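Local coordinates for protein putative pyridoxal phosphate-dependent transferase (Clostridium difficile, PDB 4DQ6) that is a putative pyridoxal phosphate-dependent transferase of the class I and II aminotransferase family and binds pyridoxal-5'-phosphate, at residues 328-333 against 368-373. Residues are numbered along the deposited sequence; the frame is centred on the assembly and turned at random.
Sequences LWVDFS and QRINLA
Leu328 and Ile370, and after them Val330 and Gln368, form two hydrogen-bonded pairs of an antiparallel strand pairing, with the non-hydrogen-bonded pair Trp329 and Arg369 in between. Four backbone bonds hold the strands: Leu328 N to Ile370 O and Ile370 N to Leu328 O are both 2.8 Å long, and Val330 and Gln368 donate to each other's carbonyls in the same way. Leu328 O also receives the CA-H of Arg369, with CA to O at 3.2 Å, as is characteristic of a non-hydrogen-bonded site.

Apolar contacts gather on the face that bears Leu328, Val330, Gln368 and Ile370. Val330 CG2 meets Ile370 CD1 at 3.7 Å; with Ile370 CG1 anti to the carbonyl carbon and chi2 extended at 176°, the methyl is carried along to that valine. Just past the strand ends, Leu372 CD1 reaches Leu328 CB, while the Phe332 ring crosses the Gln368 side chain at about a right angle, Phe332 CE1 lying 3.7 Å from Gln368 CG. Val330 O lies in the plane of this ring, at its edge.

On the other face, Arg369 CB sits at the edge of the Trp329 indole, 4.0 Å from CE3. The polar ends diverge: Trp329 NE1 bonds to Tyr151 OH, whereas the Arg369 side chain comes within about 5 Å (nearest atoms) of the bound pyridoxal-5'-phosphate and its NH1 bonds to Asn175 OD1, in the same pocket.

Each strand ends in an Asx turn, Asp331 OD1 accepting from both Ser333 N and Ser333 OG, and Asn371 OD1 from Ala373 N. The pair forms the centre of a four-stranded antiparallel sheet between strands 318-319 and 355-356, consistent with the small C-terminal domain of fold-type I pyridoxal phosphate enzymes, and its apolar face packs against helices 289-313, 339-350 and 376-390.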
ATOM      1  N   LEU A 328      -9.190  -4.907 -26.240  1.00 13.19           N
ATOM      2  CA  LEU A 328     -10.027  -4.984 -27.419  1.00 13.95           C
ATOM      3  C   LEU A 328     -11.476  -5.245 -26.977  1.00 14.92           C
ATOM      4  O   LEU A 328     -11.729  -6.087 -26.112  1.00 15.95           O
ATOM      5  CB  LEU A 328      -9.564  -6.167 -28.313  1.00 14.88           C
ATOM      6  CG  LEU A 328     -10.046  -6.141 -29.764  1.00 16.41           C
ATOM      7  CD1 LEU A 328      -9.436  -5.000 -30.582  1.00 16.22           C
ATOM      8  CD2 LEU A 328      -9.689  -7.511 -30.407  1.00 15.93           C
ATOM      9  N   TRP A 329     -12.423  -4.499 -27.541  1.00 14.14           N
ATOM     10  CA  TRP A 329     -13.815  -4.520 -27.154  1.00 14.29           C
ATOM     11  C   TRP A 329     -14.610  -5.093 -28.278  1.00 15.15           C
ATOM     12  O   TRP A 329     -14.767  -4.446 -29.334  1.00 17.05           O
ATOM     13  CB  TRP A 329     -14.217  -3.100 -26.843  1.00 13.16           C
ATOM     14  CG  TRP A 329     -15.617  -2.819 -26.284  1.00 12.68           C
ATOM     15  CD1 TRP A 329     -16.614  -1.935 -26.791  1.00 14.00           C
ATOM     16  CD2 TRP A 329     -16.158  -3.282 -25.020  1.00 13.18           C
ATOM     17  NE1 TRP A 329     -17.611  -1.923 -25.969  1.00 14.87           N
ATOM     18  CE2 TRP A 329     -17.437  -2.681 -24.890  1.00 14.04           C
ATOM     19  CE3 TRP A 329     -15.739  -4.181 -24.045  1.00 13.61           C
ATOM     20  CZ2 TRP A 329     -18.261  -2.932 -23.793  1.00 14.92           C
ATOM     21  CZ3 TRP A 329     -16.514  -4.405 -22.935  1.00 14.61           C
ATOM     22  CH2 TRP A 329     -17.798  -3.807 -22.827  1.00 14.47           C
ATOM     23  N   VAL A 330     -15.079  -6.339 -28.098  1.00 15.80           N
ATOM     24  CA  VAL A 330     -15.639  -7.101 -29.205  1.00 16.31           C
ATOM     25  C   VAL A 330     -17.113  -7.422 -28.934  1.00 16.33           C
ATOM     26  O   VAL A 330     -17.454  -7.902 -27.873  1.00 15.83           O
ATOM     27  CB  VAL A 330     -14.870  -8.434 -29.399  1.00 17.09           C
ATOM     28  CG1 VAL A 330     -15.462  -9.255 -30.535  1.00 17.96           C
ATOM     29  CG2 VAL A 330     -13.379  -8.192 -29.603  1.00 17.26           C
ATOM     30  N   ASP A 331     -17.971  -7.078 -29.898  1.00 17.51           N
ATOM     31  CA  ASP A 331     -19.391  -7.286 -29.811  1.00 18.50           C
ATOM     32  C   ASP A 331     -19.742  -8.679 -30.366  1.00 20.04           C
ATOM     33  O   ASP A 331     -19.512  -8.955 -31.534  1.00 20.66           O
ATOM     34  CB  ASP A 331     -20.051  -6.192 -30.632  1.00 19.47           C
ATOM     35  CG  ASP A 331     -21.549  -6.269 -30.630  1.00 20.89           C
ATOM     36  OD1 ASP A 331     -22.139  -7.061 -29.877  1.00 22.98           O
ATOM     37  OD2 ASP A 331     -22.126  -5.514 -31.442  1.00 26.66           O
ATOM     38  N   PHE A 332     -20.293  -9.506 -29.482  1.00 19.74           N
ATOM     39  CA  PHE A 332     -20.768 -10.859 -29.795  1.00 21.35           C
ATOM     40  C   PHE A 332     -22.280 -10.960 -29.941  1.00 21.79           C
ATOM     41  O   PHE A 332     -22.832 -12.045 -30.045  1.00 22.59           O
ATOM     42  CB  PHE A 332     -20.375 -11.811 -28.665  1.00 21.44           C
ATOM     43  CG  PHE A 332     -18.922 -12.142 -28.588  1.00 19.99           C
ATOM     44  CD1 PHE A 332     -17.991 -11.225 -28.207  1.00 18.86           C
ATOM     45  CD2 PHE A 332     -18.499 -13.462 -28.835  1.00 20.29           C
ATOM     46  CE1 PHE A 332     -16.654 -11.573 -28.120  1.00 18.22           C
ATOM     47  CE2 PHE A 332     -17.185 -13.829 -28.749  1.00 20.13           C
ATOM     48  CZ  PHE A 332     -16.235 -12.865 -28.358  1.00 19.19           C
ATOM     49  N   SER A 333     -22.983  -9.831 -29.925  1.00 22.38           N
ATOM     50  CA  SER A 333     -24.426  -9.854 -29.841  1.00 23.84           C
ATOM     51  C   SER A 333     -25.100 -10.524 -31.055  1.00 25.07           C
ATOM     52  O   SER A 333     -26.193 -11.101 -30.914  1.00 27.11           O
ATOM     53  CB  SER A 333     -24.984  -8.427 -29.661  1.00 25.04           C
ATOM     54  OG  SER A 333     -24.678  -7.605 -30.759  1.00 25.69           O
ATOM     55  N   GLN A 368     -17.411  -8.562 -25.001  1.00 15.80           N
ATOM     56  CA  GLN A 368     -16.332  -9.102 -24.179  1.00 16.18           C
ATOM     57  C   GLN A 368     -15.092  -8.267 -24.434  1.00 15.86           C
ATOM     58  O   GLN A 368     -14.859  -7.813 -25.555  1.00 16.09           O
ATOM     59  CB  GLN A 368     -15.983 -10.556 -24.567  1.00 17.08           C
ATOM     60  CG  GLN A 368     -17.170 -11.494 -24.501  1.00 18.89           C
ATOM     61  CD  GLN A 368     -17.476 -11.995 -23.091  1.00 19.65           C
ATOM     62  OE1 GLN A 368     -16.532 -12.275 -22.333  1.00 22.02           O
ATOM     63  NE2 GLN A 368     -18.774 -12.207 -22.774  1.00 23.21           N
ATOM     64  N   ARG A 369     -14.308  -8.089 -23.389  1.00 15.69           N
ATOM     65  CA  ARG A 369     -13.000  -7.434 -23.448  1.00 14.67           C
ATOM     66  C   ARG A 369     -11.820  -8.411 -23.418  1.00 16.44           C
ATOM     67  O   ARG A 369     -11.742  -9.291 -22.571  1.00 15.41           O
ATOM     68  CB  ARG A 369     -12.882  -6.422 -22.310  1.00 14.68           C
ATOM     69  CG  ARG A 369     -11.853  -5.351 -22.526  1.00 14.70           C
ATOM     70  CD  ARG A 369     -11.455  -4.654 -21.238  1.00 14.03           C
ATOM     71  NE  ARG A 369     -10.717  -5.516 -20.299  1.00 14.20           N
ATOM     72  CZ  ARG A 369     -10.361  -5.144 -19.093  1.00 14.37           C
ATOM     73  NH1 ARG A 369     -10.704  -3.920 -18.615  1.00 14.11           N
ATOM     74  NH2 ARG A 369      -9.664  -5.964 -18.325  1.00 14.35           N
ATOM     75  N   ILE A 370     -10.951  -8.199 -24.400  1.00 15.07           N
ATOM     76  CA  ILE A 370      -9.820  -9.073 -24.665  1.00 14.73           C
ATOM     77  C   ILE A 370      -8.494  -8.307 -24.497  1.00 14.44           C
ATOM     78  O   ILE A 370      -8.283  -7.272 -25.115  1.00 13.86           O
ATOM     79  CB  ILE A 370      -9.866  -9.692 -26.057  1.00 15.33           C
ATOM     80  CG1 ILE A 370     -11.267 -10.246 -26.379  1.00 15.21           C
ATOM     81  CG2 ILE A 370      -8.846 -10.813 -26.141  1.00 15.59           C
ATOM     82  CD1 ILE A 370     -11.463 -10.795 -27.771  1.00 17.10           C
ATOM     83  N   ASN A 371      -7.630  -8.854 -23.640  1.00 13.92           N
ATOM     84  CA  ASN A 371      -6.306  -8.331 -23.389  1.00 14.01           C
ATOM     85  C   ASN A 371      -5.271  -8.750 -24.422  1.00 14.49           C
ATOM     86  O   ASN A 371      -4.957  -9.931 -24.487  1.00 16.64           O
ATOM     87  CB  ASN A 371      -5.871  -8.699 -21.971  1.00 14.20           C
ATOM     88  CG  ASN A 371      -4.525  -8.138 -21.580  1.00 14.74           C
ATOM     89  OD1 ASN A 371      -3.696  -7.763 -22.420  1.00 16.21           O
ATOM     90  ND2 ASN A 371      -4.235  -8.216 -20.285  1.00 15.79           N
ATOM     91  N   LEU A 372      -4.765  -7.801 -25.221  1.00 14.23           N
ATOM     92  CA  LEU A 372      -3.819  -8.099 -26.312  1.00 15.35           C
ATOM     93  C   LEU A 372      -2.378  -7.870 -25.992  1.00 15.04           C
ATOM     94  O   LEU A 372      -1.515  -7.926 -26.907  1.00 15.64           O
ATOM     95  CB  LEU A 372      -4.256  -7.326 -27.575  1.00 16.16           C
ATOM     96  CG  LEU A 372      -5.106  -8.134 -28.564  1.00 19.14           C
ATOM     97  CD1 LEU A 372      -6.331  -8.748 -27.884  1.00 17.61           C
ATOM     98  CD2 LEU A 372      -5.470  -7.272 -29.785  1.00 19.83           C
ATOM     99  N   ALA A 373      -2.030  -7.609 -24.739  1.00 13.97           N
ATOM    100  CA  ALA A 373      -0.638  -7.384 -24.320  1.00 14.65           C
ATOM    101  C   ALA A 373      -0.046  -8.722 -23.969  1.00 14.70           C
ATOM    102  O   ALA A 373       0.245  -9.047 -22.810  1.00 14.65           O
ATOM    103  CB  ALA A 373      -0.569  -6.415 -23.111  1.00 13.33           C
TER